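Local coordinates for protein ornithine aminotransferase (Plasmodium falciparum, PDB 3LG0) that catalyses the pyridoxal-phosphate-dependent transfer of the delta-amino group of ornithine to 2-oxoglutarate, yielding the semialdehyde of glutamate together with glutamate, at residues Met108-Thr111 against Gly112-Ser116; Ser291-Gly294 against Gly295-Leu298; Thr406-Phe409 against Phe410-Leu414. One frame throughout, in Å; residues are numbered along the deposited sequence.

Interaction 1 of 3, residues Met108-Thr111 against Gly112-Ser116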
ATOM      1  N   MET A 108      -4.295   4.657 -10.729  1.00 22.23           N
ATOM      2  CA  MET A 108      -4.102   4.975  -9.305  1.00 23.22           C
ATOM      3  C   MET A 108      -3.755   3.731  -8.496  1.00 23.66           C
ATOM      4  O   MET A 108      -4.413   2.708  -8.618  1.00 18.68           O
ATOM      5  CB  MET A 108      -5.365   5.601  -8.676  1.00 20.29           C
ATOM      6  CG  MET A 108      -5.904   6.835  -9.360  1.00 28.08           C
ATOM      7  SD  MET A 108      -4.711   8.174  -9.495  1.00 37.04           S
ATOM      8  CE  MET A 108      -4.638   8.748  -7.797  1.00 29.59           C
ATOM      9  N   MET A 109      -2.756   3.851  -7.626  1.00 24.62           N
ATOM     10  CA  MET A 109      -2.418   2.763  -6.714  1.00 29.52           C
ATOM     11  C   MET A 109      -2.151   3.309  -5.309  1.00 24.02           C
ATOM     12  O   MET A 109      -2.404   4.475  -5.029  1.00 25.51           O
ATOM     13  CB  MET A 109      -1.206   2.017  -7.262  1.00 27.23           C
ATOM     14  CG  MET A 109      -0.866   2.488  -8.660  1.00 42.22           C
ATOM     15  SD  MET A 109       0.212   1.373  -9.532  1.00 32.18           S
ATOM     16  CE  MET A 109      -0.754  -0.113  -9.216  1.00 43.57           C
ATOM     17  N   ASN A 110      -1.623   2.473  -4.433  1.00 23.08           N
ATOM     18  CA  ASN A 110      -1.385   2.889  -3.060  1.00 25.17           C
ATOM     19  C   ASN A 110       0.049   3.356  -2.797  1.00 26.37           C
ATOM     20  O   ASN A 110       0.265   4.447  -2.269  1.00 23.02           O
ATOM     21  CB  ASN A 110      -1.751   1.767  -2.106  1.00 23.72           C
ATOM     22  CG  ASN A 110      -3.090   1.136  -2.438  1.00 23.26           C
ATOM     23  OD1 ASN A 110      -4.136   1.773  -2.331  1.00 22.39           O
ATOM     24  ND2 ASN A 110      -3.062  -0.128  -2.806  1.00 20.53           N
ATOM     25  N   THR A 111       1.031   2.546  -3.167  1.00 21.33           N
ATOM     26  CA  THR A 111       2.401   2.825  -2.729  1.00 18.13           C
ATOM     27  C   THR A 111       3.368   3.099  -3.872  1.00 15.43           C
ATOM     28  O   THR A 111       3.093   2.771  -5.013  1.00 16.98           O
ATOM     29  CB  THR A 111       2.957   1.667  -1.884  1.00 25.64           C
ATOM     30  OG1 THR A 111       3.112   0.508  -2.713  1.00 25.35           O
ATOM     31  CG2 THR A 111       2.014   1.346  -0.724  1.00 19.39           C
ATOM     32  N   GLY A 112       4.501   3.705  -3.549  1.00 19.12           N
ATOM     33  CA  GLY A 112       5.558   3.893  -4.518  1.00 18.33           C
ATOM     34  C   GLY A 112       6.047   2.560  -5.059  1.00 28.68           C
ATOM     35  O   GLY A 112       6.332   2.443  -6.239  1.00 28.94           O
ATOM     36  N   ALA A 113       6.137   1.551  -4.193  1.00 24.36           N
ATOM     37  CA  ALA A 113       6.600   0.244  -4.624  1.00 26.28           C
ATOM     38  C   ALA A 113       5.620  -0.376  -5.628  1.00 26.22           C
ATOM     39  O   ALA A 113       6.030  -0.940  -6.644  1.00 26.42           O
ATOM     40  CB  ALA A 113       6.829  -0.670  -3.415  1.00 19.24           C
ATOM     41  N   GLU A 114       4.324  -0.246  -5.356  1.00 24.81           N
ATOM     42  CA  GLU A 114       3.316  -0.678  -6.328  1.00 23.51           C
ATOM     43  C   GLU A 114       3.494   0.028  -7.668  1.00 23.61           C
ATOM     44  O   GLU A 114       3.336  -0.579  -8.718  1.00 28.63           O
ATOM     45  CB  GLU A 114       1.900  -0.434  -5.813  1.00 20.75           C
ATOM     46  CG  GLU A 114       1.394  -1.509  -4.862  1.00 34.85           C
ATOM     47  CD  GLU A 114       0.087  -1.138  -4.197  1.00 28.40           C
ATOM     48  OE1 GLU A 114      -0.416  -0.028  -4.461  1.00 29.50           O
ATOM     49  OE2 GLU A 114      -0.433  -1.958  -3.412  1.00 31.29           O
ATOM     50  N   ALA A 115       3.817   1.319  -7.631  1.00 22.85           N
ATOM     51  CA  ALA A 115       3.942   2.071  -8.867  1.00 23.42           C
ATOM     52  C   ALA A 115       5.148   1.607  -9.690  1.00 27.82           C
ATOM     53  O   ALA A 115       5.058   1.499 -10.913  1.00 27.23           O
ATOM     54  CB  ALA A 115       4.022   3.542  -8.585  1.00 16.92           C
ATOM     55  N   SER A 116       6.271   1.347  -9.018  1.00 25.58           N
ATOM     56  CA  SER A 116       7.421   0.730  -9.672  1.00 32.18           C
ATOM     57  C   SER A 116       7.080  -0.615 -10.304  1.00 27.16           C
ATOM     58  O   SER A 116       7.323  -0.814 -11.486  1.00 30.82           O
ATOM     59  CB  SER A 116       8.593   0.574  -8.694  1.00 24.58           C
ATOM     60  OG  SER A 116       8.940   1.845  -8.175  1.00 34.11           O
TER
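Glu114 reaches back from the first turn of its helix to Asn110 and Thr111; a nearly straight chi2 of 171° carries its carboxylate back to the end of strand 105-109, where it lies against the backbone N-H groups of Asn110 and Thr111. Both converge on a single oxygen. Asn110 N meets Glu114 OE1 nearly along the C-O axis at 2.8 Å, whereas Thr111 N comes to Glu114 OE1 from above the carboxylate plane, 59° out of it, at 3.2 Å. The planes of the Asn110 amide and the same carboxylate stand 56° apart. Asn110 ND2 makes weak bonds to both oxygens, the straighter one to Glu114 OE2 at 3.3 Å. Together these contacts limit how far the carboxylate can rotate, and the converging donors would be expected to stabilise its negative charge. Thr111 crosses the Glu114 side chain at about a right angle and answers it in the reverse direction. With OG1 placed between the backbone N and the carbonyl carbon (chi1 67°), that oxygen lies in front of the helix start and accepts a nearly straight bond of 3.0 Å from Glu114 N to Thr111 OG1. One residue on, Ala115 N donates to Thr111 O at 3.1 Å. The thioether of Met109 makes an apolar contact, SD 3.9 Å from Ala115 CA. Thr111 and Glu114 also pack on their counterparts, Glu114 and Thr111 of the second subunit, so the turn belongs to the dimer interface. The reciprocal pair is a capping box, with Thr111 as N-cap of helix 112-129. Gly112 of this strand-to-helix turn lies close to Lys262, the probable cofactor-bearing lysine; in class-III aminotransferases the corresponding helix start typically cradles the phosphate of pyridoxal phosphate.

Interaction 2 of 3, residues Ser291-Gly294 against Gly295-Leu298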
ATOM      1  N   SER A 291      -7.459  -8.084  -4.826  1.00 47.42           N
ATOM      2  CA  SER A 291      -8.227  -6.969  -4.286  1.00 45.56           C
ATOM      3  C   SER A 291      -7.302  -5.814  -3.863  1.00 48.55           C
ATOM      4  O   SER A 291      -6.125  -6.030  -3.552  1.00 36.07           O
ATOM      5  CB  SER A 291      -9.110  -7.433  -3.121  1.00 44.08           C
ATOM      6  OG  SER A 291      -8.330  -7.954  -2.060  1.00 58.76           O
ATOM      7  N   THR A 292      -7.844  -4.594  -3.862  1.00 45.38           N
ATOM      8  CA  THR A 292      -7.035  -3.404  -3.638  1.00 40.55           C
ATOM      9  C   THR A 292      -7.770  -2.244  -2.954  1.00 36.87           C
ATOM     10  O   THR A 292      -9.006  -2.146  -2.933  1.00 40.67           O
ATOM     11  CB  THR A 292      -6.424  -2.860  -4.974  1.00 43.32           C
ATOM     12  OG1 THR A 292      -6.293  -3.918  -5.922  1.00 55.88           O
ATOM     13  CG2 THR A 292      -5.049  -2.213  -4.746  1.00 22.83           C
ATOM     14  N   TYR A 293      -6.954  -1.364  -2.398  1.00 29.07           N
ATOM     15  CA  TYR A 293      -7.356  -0.052  -1.960  1.00 26.78           C
ATOM     16  C   TYR A 293      -7.064   0.923  -3.076  1.00 19.39           C
ATOM     17  O   TYR A 293      -7.467   2.077  -3.013  1.00 23.68           O
ATOM     18  CB  TYR A 293      -6.570   0.349  -0.706  1.00 22.20           C
ATOM     19  CG  TYR A 293      -7.227  -0.128   0.566  1.00 28.10           C
ATOM     20  CD1 TYR A 293      -7.060  -1.435   0.994  1.00 22.91           C
ATOM     21  CD2 TYR A 293      -8.013   0.728   1.341  1.00 22.43           C
ATOM     22  CE1 TYR A 293      -7.662  -1.889   2.157  1.00 27.24           C
ATOM     23  CE2 TYR A 293      -8.625   0.278   2.518  1.00 19.46           C
ATOM     24  CZ  TYR A 293      -8.443  -1.037   2.911  1.00 25.57           C
ATOM     25  OH  TYR A 293      -9.019  -1.533   4.065  1.00 37.45           O
ATOM     26  N   GLY A 294      -6.353   0.458  -4.097  1.00 23.05           N
ATOM     27  CA  GLY A 294      -5.929   1.328  -5.186  1.00 21.49           C
ATOM     28  C   GLY A 294      -7.123   1.883  -5.937  1.00 24.47           C
ATOM     29  O   GLY A 294      -7.971   1.127  -6.397  1.00 21.81           O
ATOM     30  N   GLY A 295      -7.200   3.204  -6.050  1.00 24.99           N
ATOM     31  CA  GLY A 295      -8.315   3.829  -6.751  1.00 23.78           C
ATOM     32  C   GLY A 295      -9.585   3.948  -5.921  1.00 24.95           C
ATOM     33  O   GLY A 295     -10.649   4.224  -6.456  1.00 34.23           O
ATOM     34  N   ASN A 296      -9.487   3.754  -4.614  1.00 25.04           N
ATOM     35  CA  ASN A 296     -10.657   3.916  -3.760  1.00 23.02           C
ATOM     36  C   ASN A 296     -11.122   5.391  -3.736  1.00 24.26           C
ATOM     37  O   ASN A 296     -10.331   6.313  -3.927  1.00 24.90           O
ATOM     38  CB  ASN A 296     -10.382   3.381  -2.348  1.00 20.57           C
ATOM     39  CG  ASN A 296      -9.474   4.295  -1.547  1.00 28.18           C
ATOM     40  OD1 ASN A 296      -9.889   5.375  -1.080  1.00 26.97           O
ATOM     41  ND2 ASN A 296      -8.226   3.877  -1.385  1.00 21.80           N
ATOM     42  N   PRO A 297     -12.415   5.612  -3.505  1.00 23.74           N
ATOM     43  CA  PRO A 297     -13.035   6.945  -3.514  1.00 29.20           C
ATOM     44  C   PRO A 297     -12.391   7.939  -2.541  1.00 23.70           C
ATOM     45  O   PRO A 297     -12.308   9.111  -2.867  1.00 28.73           O
ATOM     46  CB  PRO A 297     -14.477   6.682  -3.095  1.00 20.63           C
ATOM     47  CG  PRO A 297     -14.671   5.224  -3.118  1.00 28.28           C
ATOM     48  CD  PRO A 297     -13.369   4.537  -3.191  1.00 26.16           C
ATOM     49  N   LEU A 298     -11.971   7.484  -1.366  1.00 24.76           N
ATOM     50  CA  LEU A 298     -11.368   8.375  -0.389  1.00 23.80           C
ATOM     51  C   LEU A 298     -10.016   8.914  -0.869  1.00 32.01           C
ATOM     52  O   LEU A 298      -9.761  10.124  -0.815  1.00 33.64           O
ATOM     53  CB  LEU A 298     -11.251   7.684   0.962  1.00 24.58           C
ATOM     54  CG  LEU A 298     -10.723   8.515   2.132  1.00 24.03           C
ATOM     55  CD1 LEU A 298     -11.500   9.827   2.299  1.00 23.84           C
ATOM     56  CD2 LEU A 298     -10.805   7.675   3.395  1.00 20.33           C
TER
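Tyr293 and Asn296 are the end residues of a type II beta turn, and the carbonyl of the first accepts two bonds from the second. The segment leading into the turn faces the second subunit: Ser291 OG is hydrogen-bonded to Lys262 NZ of that chain, and Thr292 OG1 has a weak bond to its Tyr25. Tyr293 packs on the same Lys262, by similarity the cofactor-bearing lysine, so the loop probably borders the other subunit's active site. At Tyr293 the contact proper begins. Asn296 N closes the turn on Tyr293 O at 3.1 Å, approaching from above the carbonyl plane, 40° out of it. Asn296 ND2 lies in the carbonyl plane, on a lone pair of Tyr293 O; the modelled 2.5 Å is doubtful and probably somewhat longer in reality. The same ND2 sits near the plane of the Tyr293 ring, at its edge, with ring and amide planes 84° apart. Gly294 follows as the second residue of the turn, and Gly295 as the third, its positive phi of 80° suiting a residue without a side chain. ND2 donates to Tyr293 O while OD1 accepts from Ala299 N, the capping bond of helix 297-312. Beyond it Pro297 and Leu298, opening that helix, pack on helix 65-77, and Leu298 also on His268 of the second subunit.

Interaction 3 of 3, residues Thr406-Phe409 against Phe410-Leu414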
ATOM      1  N   THR A 406      25.557  23.095  13.840  1.00 35.11           N
ATOM      2  CA  THR A 406      25.685  21.648  14.064  1.00 38.84           C
ATOM      3  C   THR A 406      26.938  21.103  13.391  1.00 31.73           C
ATOM      4  O   THR A 406      27.668  20.303  13.977  1.00 30.42           O
ATOM      5  CB  THR A 406      24.442  20.846  13.573  1.00 35.26           C
ATOM      6  OG1 THR A 406      23.263  21.308  14.240  1.00 34.36           O
ATOM      7  CG2 THR A 406      24.602  19.335  13.849  1.00 27.16           C
ATOM      8  N   VAL A 407      27.188  21.541  12.162  1.00 29.35           N
ATOM      9  CA  VAL A 407      28.419  21.173  11.475  1.00 33.25           C
ATOM     10  C   VAL A 407      29.621  21.726  12.238  1.00 31.99           C
ATOM     11  O   VAL A 407      30.614  21.030  12.428  1.00 34.83           O
ATOM     12  CB  VAL A 407      28.451  21.695  10.033  1.00 41.10           C
ATOM     13  CG1 VAL A 407      29.785  21.353   9.385  1.00 29.35           C
ATOM     14  CG2 VAL A 407      27.299  21.098   9.225  1.00 42.66           C
ATOM     15  N   LYS A 408      29.513  22.977  12.675  1.00 37.00           N
ATOM     16  CA  LYS A 408      30.576  23.640  13.426  1.00 36.33           C
ATOM     17  C   LYS A 408      31.057  22.762  14.577  1.00 39.01           C
ATOM     18  O   LYS A 408      32.254  22.566  14.762  1.00 35.45           O
ATOM     19  CB  LYS A 408      30.075  24.980  13.966  1.00 50.02           C
ATOM     20  CG  LYS A 408      31.171  25.948  14.390  1.00 45.22           C
ATOM     21  CD  LYS A 408      30.576  27.107  15.170  1.00 50.13           C
ATOM     22  CE  LYS A 408      31.647  28.129  15.577  1.00 73.96           C
ATOM     23  NZ  LYS A 408      32.709  27.577  16.477  1.00 54.88           N
ATOM     24  N   PHE A 409      30.104  22.221  15.330  1.00 41.24           N
ATOM     25  CA  PHE A 409      30.393  21.320  16.444  1.00 36.13           C
ATOM     26  C   PHE A 409      31.312  20.163  16.063  1.00 37.83           C
ATOM     27  O   PHE A 409      32.302  19.907  16.749  1.00 44.62           O
ATOM     28  CB  PHE A 409      29.087  20.791  17.057  1.00 48.97           C
ATOM     29  CG  PHE A 409      29.288  19.753  18.129  1.00 36.06           C
ATOM     30  CD1 PHE A 409      29.651  20.127  19.415  1.00 38.98           C
ATOM     31  CD2 PHE A 409      29.111  18.409  17.851  1.00 41.26           C
ATOM     32  CE1 PHE A 409      29.836  19.182  20.401  1.00 41.99           C
ATOM     33  CE2 PHE A 409      29.301  17.447  18.829  1.00 38.33           C
ATOM     34  CZ  PHE A 409      29.661  17.834  20.112  1.00 42.75           C
ATOM     35  N   PHE A 410      31.001  19.460  14.979  1.00 38.18           N
ATOM     36  CA  PHE A 410      31.871  18.370  14.539  1.00 39.86           C
ATOM     37  C   PHE A 410      33.223  18.834  13.987  1.00 46.99           C
ATOM     38  O   PHE A 410      34.211  18.107  14.071  1.00 41.75           O
ATOM     39  CB  PHE A 410      31.154  17.445  13.551  1.00 43.35           C
ATOM     40  CG  PHE A 410      30.092  16.621  14.199  1.00 43.41           C
ATOM     41  CD1 PHE A 410      30.409  15.421  14.804  1.00 41.83           C
ATOM     42  CD2 PHE A 410      28.788  17.084  14.267  1.00 36.96           C
ATOM     43  CE1 PHE A 410      29.436  14.684  15.439  1.00 39.83           C
ATOM     44  CE2 PHE A 410      27.819  16.356  14.894  1.00 34.82           C
ATOM     45  CZ  PHE A 410      28.139  15.151  15.481  1.00 30.72           C
ATOM     46  N   ASP A 411      33.263  20.037  13.419  1.00 45.20           N
ATOM     47  CA  ASP A 411      34.526  20.589  12.943  1.00 47.71           C
ATOM     48  C   ASP A 411      35.407  20.946  14.136  1.00 48.09           C
ATOM     49  O   ASP A 411      36.577  20.604  14.165  1.00 34.27           O
ATOM     50  CB  ASP A 411      34.297  21.825  12.066  1.00 30.25           C
ATOM     51  CG  ASP A 411      33.881  21.467  10.634  1.00 49.54           C
ATOM     52  OD1 ASP A 411      34.298  20.402  10.113  1.00 40.06           O
ATOM     53  OD2 ASP A 411      33.133  22.267  10.028  1.00 44.13           O
ATOM     54  N   ASP A 412      34.825  21.623  15.121  1.00 45.58           N
ATOM     55  CA  ASP A 412      35.564  22.056  16.298  1.00 50.29           C
ATOM     56  C   ASP A 412      36.144  20.871  17.086  1.00 46.24           C
ATOM     57  O   ASP A 412      37.111  21.025  17.820  1.00 48.84           O
ATOM     58  CB  ASP A 412      34.678  22.935  17.198  1.00 35.55           C
ATOM     59  CG  ASP A 412      34.408  24.293  16.593  1.00 41.44           C
ATOM     60  OD1 ASP A 412      34.905  24.545  15.481  1.00 41.44           O
ATOM     61  OD2 ASP A 412      33.707  25.117  17.218  1.00 40.26           O
ATOM     62  N   ASN A 413      35.587  19.682  16.897  1.00 46.64           N
ATOM     63  CA  ASN A 413      35.947  18.556  17.751  1.00 39.83           C
ATOM     64  C   ASN A 413      36.551  17.309  17.097  1.00 47.46           C
ATOM     65  O   ASN A 413      36.593  16.249  17.726  1.00 49.65           O
ATOM     66  CB  ASN A 413      34.739  18.155  18.601  1.00 47.51           C
ATOM     67  CG  ASN A 413      34.490  19.120  19.741  1.00 53.66           C
ATOM     68  OD1 ASN A 413      35.293  19.199  20.670  1.00 58.45           O
ATOM     69  ND2 ASN A 413      33.384  19.867  19.673  1.00 36.49           N
ATOM     70  N   LEU A 414      37.032  17.403  15.861  1.00 47.17           N
ATOM     71  CA  LEU A 414      37.589  16.196  15.239  1.00 45.35           C
ATOM     72  C   LEU A 414      39.017  15.863  15.657  1.00 48.45           C
ATOM     73  O   LEU A 414      39.334  14.679  15.804  1.00 52.19           O
ATOM     74  CB  LEU A 414      37.452  16.205  13.713  1.00 61.28           C
ATOM     75  CG  LEU A 414      37.455  17.529  12.966  1.00 56.10           C
ATOM     76  CD1 LEU A 414      38.550  18.451  13.485  1.00 79.52           C
ATOM     77  CD2 LEU A 414      37.640  17.233  11.493  1.00 51.91           C
TER
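Lys408 and Asp412 form a salt bridge one turn apart in the last part of helix 393-412, near the C-terminal end of the modelled chain. Lys408 runs extended as far as CE and then bends at its last torsion (chi4 -62°), bringing NZ to the syn lone pair of Asp412 OD2 at 2.8 Å. The backbone repeats the same spacing: Asp412 N donates to Lys408 O at 2.8 Å and Asp411 N to Val407 O at 3.0 Å. Near the end of the helix, the side-chain amide of Asn413 donates from ND2 to Phe409 O at 3.1 Å. On another side of the helix the neighbouring rings of Phe409 and Phe410 make a T-shaped pair, the edge of Phe409 directed at a face of Phe410 with the planes 87° apart and the centroids 5.2 Å apart. Phe409 CD2 leads this approach, above the plane of Phe410 and offset toward its rim. Asp411 runs alongside Val407, a methyl-to-carboxylate contact with Val407 CG1 3.5 Å from Asp411 OD2. Farther out, Asp411 is held by Ser337 OG on OD2 and by Val339 N on OD1, which ties this end of the helix to the chain entering strand 340-346. Helix 361-370 borders the aromatic side: Asp363 and Ile364 pack on Phe410, while Lys367 makes a cation-pi contact with Phe409. Phe410 is also set against its own helix, for CG lies beside the backbone N (chi1 -71°) and the ring is directed back along the preceding turn, so that its CD2 edge meets Thr406 O, near the ring plane, at 3.4 Å.

In the fold
Interactions 1 and 2 both prepare the start of a helix and adjoin each other, Asn110 OD1 of the first lying 3.1 Å from Gly294 N of the second; both also touch the second subunit. Interaction 3 is on the opposite side of the chain's centre, its nearest atoms about 31 Å from interaction 1 and about 38 Å from interaction 2, and meets no other chain of the assembly. Interaction 2 is buried and depends on amide-to-carbonyl bonds; interaction 1, partly buried, sets a carboxylate among N-H donors. At the end of helix 393-412 the chemistry changes to an exposed salt bridge and an aromatic pair.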